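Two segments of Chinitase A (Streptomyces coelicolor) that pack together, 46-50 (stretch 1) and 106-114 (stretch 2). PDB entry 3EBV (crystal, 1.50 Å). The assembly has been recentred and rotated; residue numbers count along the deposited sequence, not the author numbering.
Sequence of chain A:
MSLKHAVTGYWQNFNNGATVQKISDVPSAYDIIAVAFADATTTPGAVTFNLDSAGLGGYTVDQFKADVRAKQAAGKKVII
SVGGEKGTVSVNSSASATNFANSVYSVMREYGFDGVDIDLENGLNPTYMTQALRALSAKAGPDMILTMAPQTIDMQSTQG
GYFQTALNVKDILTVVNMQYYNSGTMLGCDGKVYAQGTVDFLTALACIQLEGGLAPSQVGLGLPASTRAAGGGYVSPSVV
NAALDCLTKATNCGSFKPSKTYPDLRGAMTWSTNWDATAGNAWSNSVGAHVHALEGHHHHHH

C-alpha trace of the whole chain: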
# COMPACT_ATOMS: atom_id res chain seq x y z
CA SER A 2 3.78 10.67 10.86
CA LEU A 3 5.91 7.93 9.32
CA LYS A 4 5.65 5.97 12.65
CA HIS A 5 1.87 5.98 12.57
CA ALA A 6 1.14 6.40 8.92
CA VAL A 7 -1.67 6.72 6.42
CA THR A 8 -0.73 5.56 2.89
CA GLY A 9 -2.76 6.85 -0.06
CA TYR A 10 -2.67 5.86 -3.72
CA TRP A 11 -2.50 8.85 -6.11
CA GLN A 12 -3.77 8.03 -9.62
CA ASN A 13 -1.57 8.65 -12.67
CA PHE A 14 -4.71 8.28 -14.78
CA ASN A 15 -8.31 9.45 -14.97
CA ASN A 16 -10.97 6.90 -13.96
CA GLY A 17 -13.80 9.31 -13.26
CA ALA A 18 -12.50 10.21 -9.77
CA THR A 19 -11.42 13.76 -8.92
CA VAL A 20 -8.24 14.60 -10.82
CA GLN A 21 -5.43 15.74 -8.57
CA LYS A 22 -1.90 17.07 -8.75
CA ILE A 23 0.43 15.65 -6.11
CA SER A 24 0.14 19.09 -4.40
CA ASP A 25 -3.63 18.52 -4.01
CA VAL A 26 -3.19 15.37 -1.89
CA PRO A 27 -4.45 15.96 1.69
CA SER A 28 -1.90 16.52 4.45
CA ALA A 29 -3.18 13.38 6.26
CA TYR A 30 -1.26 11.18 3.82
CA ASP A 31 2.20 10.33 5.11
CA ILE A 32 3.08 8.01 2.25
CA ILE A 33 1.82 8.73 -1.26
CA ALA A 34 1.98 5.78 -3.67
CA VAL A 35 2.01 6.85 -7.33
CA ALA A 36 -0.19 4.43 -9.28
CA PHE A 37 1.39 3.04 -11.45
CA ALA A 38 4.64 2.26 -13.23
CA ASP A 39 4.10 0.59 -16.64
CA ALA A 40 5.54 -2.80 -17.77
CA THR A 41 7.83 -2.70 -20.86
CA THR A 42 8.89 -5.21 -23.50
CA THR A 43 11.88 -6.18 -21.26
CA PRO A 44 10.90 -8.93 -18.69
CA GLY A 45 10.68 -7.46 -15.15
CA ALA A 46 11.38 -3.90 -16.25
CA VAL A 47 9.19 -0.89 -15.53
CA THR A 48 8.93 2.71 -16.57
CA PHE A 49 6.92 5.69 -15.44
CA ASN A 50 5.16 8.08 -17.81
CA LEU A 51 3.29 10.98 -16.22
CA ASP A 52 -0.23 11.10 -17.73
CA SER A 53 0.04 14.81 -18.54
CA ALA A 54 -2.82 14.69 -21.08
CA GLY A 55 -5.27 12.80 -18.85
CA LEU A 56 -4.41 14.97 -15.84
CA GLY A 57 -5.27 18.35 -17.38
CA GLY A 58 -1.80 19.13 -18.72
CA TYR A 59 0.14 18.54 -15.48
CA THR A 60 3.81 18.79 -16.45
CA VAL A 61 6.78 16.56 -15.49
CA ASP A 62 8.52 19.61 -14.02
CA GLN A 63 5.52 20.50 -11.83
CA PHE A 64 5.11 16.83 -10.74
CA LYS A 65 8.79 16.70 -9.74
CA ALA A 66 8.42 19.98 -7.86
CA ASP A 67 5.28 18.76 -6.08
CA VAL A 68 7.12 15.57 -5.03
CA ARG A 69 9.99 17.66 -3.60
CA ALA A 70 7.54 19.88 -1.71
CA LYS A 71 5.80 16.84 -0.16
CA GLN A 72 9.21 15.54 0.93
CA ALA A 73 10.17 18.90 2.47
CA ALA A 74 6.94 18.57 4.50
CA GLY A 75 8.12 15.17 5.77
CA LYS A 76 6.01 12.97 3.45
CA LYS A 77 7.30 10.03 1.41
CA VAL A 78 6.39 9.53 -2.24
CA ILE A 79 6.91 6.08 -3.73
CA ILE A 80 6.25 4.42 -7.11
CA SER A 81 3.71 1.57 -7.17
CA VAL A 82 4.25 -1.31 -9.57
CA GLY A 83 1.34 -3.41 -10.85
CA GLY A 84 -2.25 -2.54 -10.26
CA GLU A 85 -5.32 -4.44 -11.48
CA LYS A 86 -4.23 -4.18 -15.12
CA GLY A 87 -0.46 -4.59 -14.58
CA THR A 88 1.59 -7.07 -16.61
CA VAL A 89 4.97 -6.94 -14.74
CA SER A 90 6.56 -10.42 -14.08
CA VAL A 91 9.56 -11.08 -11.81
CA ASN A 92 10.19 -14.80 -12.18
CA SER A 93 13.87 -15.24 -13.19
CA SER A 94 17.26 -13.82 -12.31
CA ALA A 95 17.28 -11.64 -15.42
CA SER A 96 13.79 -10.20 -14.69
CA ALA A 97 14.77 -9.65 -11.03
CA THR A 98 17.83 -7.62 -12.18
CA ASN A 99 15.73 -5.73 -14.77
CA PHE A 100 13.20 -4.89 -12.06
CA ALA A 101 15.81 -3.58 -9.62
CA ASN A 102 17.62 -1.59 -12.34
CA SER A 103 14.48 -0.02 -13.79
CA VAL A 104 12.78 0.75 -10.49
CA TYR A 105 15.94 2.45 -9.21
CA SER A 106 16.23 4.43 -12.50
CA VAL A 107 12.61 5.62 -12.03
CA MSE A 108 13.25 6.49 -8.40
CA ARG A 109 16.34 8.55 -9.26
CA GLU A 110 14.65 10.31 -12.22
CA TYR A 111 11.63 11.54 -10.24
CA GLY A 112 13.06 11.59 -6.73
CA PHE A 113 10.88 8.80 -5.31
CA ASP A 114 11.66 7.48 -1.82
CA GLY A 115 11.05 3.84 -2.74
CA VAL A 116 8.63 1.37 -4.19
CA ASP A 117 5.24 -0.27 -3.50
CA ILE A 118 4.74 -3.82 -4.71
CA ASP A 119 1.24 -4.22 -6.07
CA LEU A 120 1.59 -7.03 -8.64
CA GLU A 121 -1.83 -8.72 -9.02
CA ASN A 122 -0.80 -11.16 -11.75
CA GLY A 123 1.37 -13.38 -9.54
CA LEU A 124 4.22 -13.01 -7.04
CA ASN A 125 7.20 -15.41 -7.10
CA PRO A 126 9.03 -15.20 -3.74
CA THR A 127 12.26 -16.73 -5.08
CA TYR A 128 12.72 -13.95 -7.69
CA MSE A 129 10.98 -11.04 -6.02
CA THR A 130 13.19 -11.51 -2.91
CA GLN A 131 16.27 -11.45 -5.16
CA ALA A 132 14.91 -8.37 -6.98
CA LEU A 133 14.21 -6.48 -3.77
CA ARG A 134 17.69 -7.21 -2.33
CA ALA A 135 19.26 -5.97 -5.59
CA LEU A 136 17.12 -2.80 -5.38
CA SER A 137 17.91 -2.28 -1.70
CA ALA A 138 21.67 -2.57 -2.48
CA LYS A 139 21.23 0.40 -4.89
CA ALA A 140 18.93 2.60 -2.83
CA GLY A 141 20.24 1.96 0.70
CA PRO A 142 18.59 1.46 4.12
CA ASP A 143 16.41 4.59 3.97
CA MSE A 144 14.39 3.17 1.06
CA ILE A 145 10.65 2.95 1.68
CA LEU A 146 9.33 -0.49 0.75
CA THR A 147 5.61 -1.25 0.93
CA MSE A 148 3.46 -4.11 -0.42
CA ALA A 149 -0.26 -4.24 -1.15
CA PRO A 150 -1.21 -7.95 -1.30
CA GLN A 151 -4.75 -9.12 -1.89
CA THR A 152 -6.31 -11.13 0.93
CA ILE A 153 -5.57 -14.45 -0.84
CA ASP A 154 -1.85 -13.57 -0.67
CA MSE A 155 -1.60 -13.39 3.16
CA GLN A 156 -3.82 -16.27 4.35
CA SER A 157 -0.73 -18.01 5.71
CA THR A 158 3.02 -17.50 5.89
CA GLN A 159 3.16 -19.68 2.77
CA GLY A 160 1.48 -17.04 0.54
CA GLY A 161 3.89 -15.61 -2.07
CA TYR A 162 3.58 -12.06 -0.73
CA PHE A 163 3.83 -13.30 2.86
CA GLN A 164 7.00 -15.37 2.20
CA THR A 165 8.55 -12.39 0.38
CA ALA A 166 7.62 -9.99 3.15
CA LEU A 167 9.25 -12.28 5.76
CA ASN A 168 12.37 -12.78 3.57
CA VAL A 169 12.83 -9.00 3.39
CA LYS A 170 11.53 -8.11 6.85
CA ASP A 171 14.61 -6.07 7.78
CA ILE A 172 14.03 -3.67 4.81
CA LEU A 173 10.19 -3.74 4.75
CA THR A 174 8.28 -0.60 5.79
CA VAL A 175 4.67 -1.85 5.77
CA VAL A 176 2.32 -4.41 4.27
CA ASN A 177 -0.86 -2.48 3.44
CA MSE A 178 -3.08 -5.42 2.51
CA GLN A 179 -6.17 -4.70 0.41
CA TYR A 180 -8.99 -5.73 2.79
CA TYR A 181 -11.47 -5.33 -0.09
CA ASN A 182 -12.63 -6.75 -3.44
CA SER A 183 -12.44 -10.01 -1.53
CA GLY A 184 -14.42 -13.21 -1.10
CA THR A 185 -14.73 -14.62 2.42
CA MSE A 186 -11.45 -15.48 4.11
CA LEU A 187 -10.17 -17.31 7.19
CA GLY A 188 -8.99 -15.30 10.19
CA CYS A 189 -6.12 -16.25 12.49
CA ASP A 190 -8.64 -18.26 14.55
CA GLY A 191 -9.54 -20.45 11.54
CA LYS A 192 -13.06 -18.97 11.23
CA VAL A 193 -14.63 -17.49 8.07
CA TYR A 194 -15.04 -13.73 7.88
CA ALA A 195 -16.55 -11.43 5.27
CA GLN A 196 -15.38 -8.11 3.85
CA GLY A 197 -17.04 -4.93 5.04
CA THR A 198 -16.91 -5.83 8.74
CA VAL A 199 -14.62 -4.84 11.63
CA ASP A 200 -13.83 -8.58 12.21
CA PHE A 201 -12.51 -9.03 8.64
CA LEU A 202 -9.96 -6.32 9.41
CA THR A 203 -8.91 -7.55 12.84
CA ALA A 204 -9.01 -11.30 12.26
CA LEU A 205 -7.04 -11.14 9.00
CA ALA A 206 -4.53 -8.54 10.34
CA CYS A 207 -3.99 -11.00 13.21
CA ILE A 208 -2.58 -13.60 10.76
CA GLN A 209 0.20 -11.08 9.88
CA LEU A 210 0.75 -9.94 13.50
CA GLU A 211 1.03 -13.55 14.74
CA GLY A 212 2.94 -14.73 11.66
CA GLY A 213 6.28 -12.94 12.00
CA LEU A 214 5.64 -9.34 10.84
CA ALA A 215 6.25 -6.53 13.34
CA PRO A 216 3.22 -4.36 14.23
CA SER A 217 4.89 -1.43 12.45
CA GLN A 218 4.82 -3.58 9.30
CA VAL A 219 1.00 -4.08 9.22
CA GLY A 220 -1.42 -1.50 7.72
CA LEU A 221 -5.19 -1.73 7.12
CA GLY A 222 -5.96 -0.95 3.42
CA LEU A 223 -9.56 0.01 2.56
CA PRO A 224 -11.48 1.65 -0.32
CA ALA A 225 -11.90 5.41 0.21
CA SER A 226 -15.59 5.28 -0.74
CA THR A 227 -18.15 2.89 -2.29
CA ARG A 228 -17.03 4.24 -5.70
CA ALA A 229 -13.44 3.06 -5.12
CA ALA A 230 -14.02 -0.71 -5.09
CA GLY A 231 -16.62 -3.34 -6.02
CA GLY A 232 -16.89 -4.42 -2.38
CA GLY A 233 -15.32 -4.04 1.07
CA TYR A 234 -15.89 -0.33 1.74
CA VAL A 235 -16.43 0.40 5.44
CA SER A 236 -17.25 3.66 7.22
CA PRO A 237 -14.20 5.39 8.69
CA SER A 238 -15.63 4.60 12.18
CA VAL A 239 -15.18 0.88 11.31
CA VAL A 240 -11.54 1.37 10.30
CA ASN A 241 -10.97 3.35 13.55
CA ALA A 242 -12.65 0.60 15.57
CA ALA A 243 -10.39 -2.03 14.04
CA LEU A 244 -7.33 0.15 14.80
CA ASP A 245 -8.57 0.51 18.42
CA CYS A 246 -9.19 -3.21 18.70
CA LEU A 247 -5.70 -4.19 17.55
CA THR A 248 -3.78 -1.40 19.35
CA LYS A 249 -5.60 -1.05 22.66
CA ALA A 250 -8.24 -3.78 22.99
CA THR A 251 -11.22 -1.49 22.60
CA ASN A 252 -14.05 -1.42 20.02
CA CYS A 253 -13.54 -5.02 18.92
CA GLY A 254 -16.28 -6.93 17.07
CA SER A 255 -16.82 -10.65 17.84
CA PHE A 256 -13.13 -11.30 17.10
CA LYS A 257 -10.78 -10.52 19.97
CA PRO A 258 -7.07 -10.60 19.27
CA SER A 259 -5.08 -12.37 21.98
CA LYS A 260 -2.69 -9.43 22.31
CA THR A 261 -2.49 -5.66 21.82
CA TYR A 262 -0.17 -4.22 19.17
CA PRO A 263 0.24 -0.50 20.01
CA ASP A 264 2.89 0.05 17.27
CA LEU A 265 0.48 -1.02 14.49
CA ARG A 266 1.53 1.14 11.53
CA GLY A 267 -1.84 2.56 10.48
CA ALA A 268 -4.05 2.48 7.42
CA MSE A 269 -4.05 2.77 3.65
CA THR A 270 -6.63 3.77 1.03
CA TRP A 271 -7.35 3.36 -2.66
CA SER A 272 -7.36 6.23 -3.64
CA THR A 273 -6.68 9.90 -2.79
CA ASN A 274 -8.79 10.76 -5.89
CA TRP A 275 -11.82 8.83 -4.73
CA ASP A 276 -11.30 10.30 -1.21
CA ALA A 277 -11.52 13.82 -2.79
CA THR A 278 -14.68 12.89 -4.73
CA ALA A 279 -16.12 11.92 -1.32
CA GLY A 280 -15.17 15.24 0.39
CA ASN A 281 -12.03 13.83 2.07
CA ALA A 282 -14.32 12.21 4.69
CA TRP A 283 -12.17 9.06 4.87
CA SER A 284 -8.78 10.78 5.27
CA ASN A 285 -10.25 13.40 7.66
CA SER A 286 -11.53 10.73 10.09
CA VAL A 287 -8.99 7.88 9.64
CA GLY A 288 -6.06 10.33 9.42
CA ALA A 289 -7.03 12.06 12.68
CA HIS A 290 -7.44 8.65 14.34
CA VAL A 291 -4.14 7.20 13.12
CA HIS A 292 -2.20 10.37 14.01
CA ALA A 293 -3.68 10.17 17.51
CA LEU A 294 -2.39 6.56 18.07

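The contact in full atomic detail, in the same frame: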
# COMPACT_ATOMS: atom_id res chain seq x y z
N ALA A 46 11.04 -5.30 -16.24
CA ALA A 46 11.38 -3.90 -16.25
C ALA A 46 10.14 -3.01 -16.14
O ALA A 46 9.06 -3.37 -16.61
CB ALA A 46 12.17 -3.54 -17.56
N VAL A 47 10.30 -1.84 -15.55
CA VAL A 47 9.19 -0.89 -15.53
C VAL A 47 9.64 0.47 -16.02
O VAL A 47 10.85 0.76 -16.12
CB VAL A 47 8.60 -0.72 -14.09
CG1 VAL A 47 8.11 -2.09 -13.59
CG2 VAL A 47 9.57 0.00 -13.14
N THR A 48 8.66 1.31 -16.30
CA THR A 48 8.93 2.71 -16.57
C THR A 48 7.77 3.53 -16.01
O THR A 48 6.70 2.97 -15.66
CB THR A 48 9.12 2.95 -18.12
OG1 THR A 48 9.66 4.26 -18.34
CG2 THR A 48 7.82 2.78 -18.85
N PHE A 49 7.99 4.82 -15.86
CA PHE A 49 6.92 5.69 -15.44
C PHE A 49 6.74 6.81 -16.47
O PHE A 49 7.73 7.44 -16.87
CB PHE A 49 7.24 6.31 -14.08
CG PHE A 49 6.18 7.28 -13.61
CD1 PHE A 49 4.90 6.83 -13.27
CD2 PHE A 49 6.45 8.65 -13.55
CE1 PHE A 49 3.93 7.72 -12.86
CE2 PHE A 49 5.47 9.54 -13.14
CZ PHE A 49 4.23 9.08 -12.78
N ASN A 50 5.49 7.03 -16.85
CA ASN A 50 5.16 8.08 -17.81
C ASN A 50 4.02 8.90 -17.22
O ASN A 50 2.88 8.40 -17.16
CB ASN A 50 4.72 7.43 -19.13
CG ASN A 50 5.86 6.67 -19.83
OD1 ASN A 50 6.92 7.24 -20.08
ND2 ASN A 50 5.63 5.40 -20.13
N SER A 106 16.13 3.37 -11.48
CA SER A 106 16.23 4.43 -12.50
C SER A 106 15.03 5.36 -12.37
O SER A 106 15.17 6.59 -12.42
CB SER A 106 16.27 3.81 -13.90
OG SER A 106 16.37 4.85 -14.88
N VAL A 107 13.83 4.80 -12.18
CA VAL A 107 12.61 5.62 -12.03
C VAL A 107 12.66 6.43 -10.74
O VAL A 107 12.32 7.64 -10.69
CB VAL A 107 11.34 4.73 -12.06
CG1 VAL A 107 10.08 5.47 -11.59
CG2 VAL A 107 11.15 4.18 -13.46
N MSE A 108 13.11 5.79 -9.66
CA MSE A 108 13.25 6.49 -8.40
C MSE A 108 14.20 7.69 -8.52
O MSE A 108 13.86 8.79 -8.07
CB MSE A 108 13.75 5.53 -7.32
CG MSE A 108 12.69 4.53 -6.87
SE MSE A 108 13.54 3.18 -5.65
CE MSE A 108 14.32 4.36 -4.33
N ARG A 109 15.35 7.48 -9.13
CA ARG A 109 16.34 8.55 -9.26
C ARG A 109 15.86 9.67 -10.20
O ARG A 109 16.10 10.82 -9.91
CB ARG A 109 17.65 7.98 -9.76
CG ARG A 109 18.33 7.09 -8.76
CD ARG A 109 18.80 7.85 -7.55
NE ARG A 109 19.97 8.67 -7.89
CZ ARG A 109 20.58 9.51 -7.06
NH1 ARG A 109 20.15 9.68 -5.81
NH2 ARG A 109 21.64 10.19 -7.50
N GLU A 110 15.17 9.30 -11.27
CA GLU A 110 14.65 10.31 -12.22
C GLU A 110 13.64 11.25 -11.59
O GLU A 110 13.67 12.47 -11.84
CB GLU A 110 14.05 9.67 -13.45
CG GLU A 110 13.34 10.68 -14.38
CD GLU A 110 14.29 11.67 -15.07
OE1 GLU A 110 15.53 11.48 -15.01
OE2 GLU A 110 13.77 12.66 -15.67
N TYR A 111 12.73 10.71 -10.77
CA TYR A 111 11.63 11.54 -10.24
C TYR A 111 11.79 11.90 -8.79
O TYR A 111 10.99 12.67 -8.27
CB TYR A 111 10.26 10.85 -10.47
CG TYR A 111 9.99 10.66 -11.93
CD1 TYR A 111 9.44 11.71 -12.69
CD2 TYR A 111 10.35 9.49 -12.58
CE1 TYR A 111 9.23 11.56 -14.04
CE2 TYR A 111 10.14 9.33 -13.94
CZ TYR A 111 9.59 10.38 -14.68
OH TYR A 111 9.40 10.19 -16.03
N GLY A 112 12.82 11.36 -8.13
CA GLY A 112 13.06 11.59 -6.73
C GLY A 112 12.19 10.77 -5.77
O GLY A 112 12.01 11.17 -4.62
N PHE A 113 11.72 9.61 -6.21
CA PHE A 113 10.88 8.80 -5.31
C PHE A 113 11.69 8.19 -4.17
O PHE A 113 12.88 7.85 -4.34
CB PHE A 113 10.20 7.69 -6.09
CG PHE A 113 9.22 8.17 -7.15
CD1 PHE A 113 8.31 9.20 -6.88
CD2 PHE A 113 9.22 7.58 -8.42
CE1 PHE A 113 7.41 9.63 -7.89
CE2 PHE A 113 8.33 7.97 -9.42
CZ PHE A 113 7.40 8.99 -9.15
N ASP A 114 11.03 8.04 -3.01
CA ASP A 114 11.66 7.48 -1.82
C ASP A 114 11.75 5.96 -1.80
O ASP A 114 12.39 5.39 -0.90
CB ASP A 114 10.93 7.96 -0.57
CG ASP A 114 10.98 9.46 -0.44
OD1 ASP A 114 12.12 9.97 -0.23
OD2 ASP A 114 9.93 10.12 -0.62

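This contact joins a short extended segment, residues 46-50, to the last turns of a helix and the loop that follows it, residues 106-114. The two stretches lie far apart in sequence but bury 237 Å² between them. The contact is almost wholly apolar, and no clear hydrogen bond crosses it.

Phe49 is the centre. It is buried, and its CA-to-CB bond points toward the helix. The residues before and after it, Thr48 and Asn50, have CA-to-CB bonds that point away, as expected from the alternation of an extended backbone. Phe49 has chi1 of 177° (t) and chi2 of 68°. With this rotamer the ring reaches the side chains of Tyr111 and Phe113, while CB stays near Val107. Phe49 CB lies 3.9 Å from Val107 CG1.

The helix presents Val107 and Tyr111 to the segment. They are four residues apart, about one helical turn, so both fall on the same side. The backbone hydrogen bond from Tyr111 N to Val107 O, 3.1 Å, belongs to this turn. Both CA-to-CB bonds point toward the segment.

Val107 has chi1 of 167° (t). Val107 CG1 packs on Phe49 CB, and Val107 CG2 lies over the backbone of Thr48 and Phe49 and near Val47. Val107 CG2 is 4.1 Å from Thr48 CA and 4.5 Å from Val47 CG2. Thr48 and Val107 are also the closest pair by CA position, 6.5 Å from CA to CA. Thr48 meets Val107 through its CA; the CA-to-CB bond of Thr48 points away, and its chi1 is -168° (t). Val47 has chi1 of -59° (m). Its CA-to-CB bond points sideways, and its contact with the helix is looser.

Tyr111 has chi1 of -61° (m) and chi2 of -83°. Its ring turns one face to the edge of the Phe49 ring. The planes meet at 86° and the centroids are 5.2 Å apart, an edge-to-face pair. The closest ring atoms are Phe49 CD2 and Tyr111 CZ, at 3.8 Å. The same pose carries the phenol oxygen to the Phe49 backbone: Tyr111 OH is 3.3 Å from Phe49 O. The geometry does not settle whether this is a hydrogen bond.

Gly112 is the first residue to leave helical phi/psi. Its phi/psi is 79/26, and a positive phi by itself favours glycine. Gly112 makes no contact with the segment. Near this end of the helix, Met108 O accepts a hydrogen bond from Phe113 N at 3.0 Å and a weak one from Gly112 N at 2.8 Å.

Beyond the glycine, the CA-to-CB bond of Phe113 points toward the segment. With chi1 of -64° (m) and chi2 of -44°, its ring sets an edge toward the face of Phe49. The planes are at 80° and the centroids 6.0 Å apart. Phe113 CZ is 4.5 Å from Phe49 CE2, so this pair is looser than that with Tyr111.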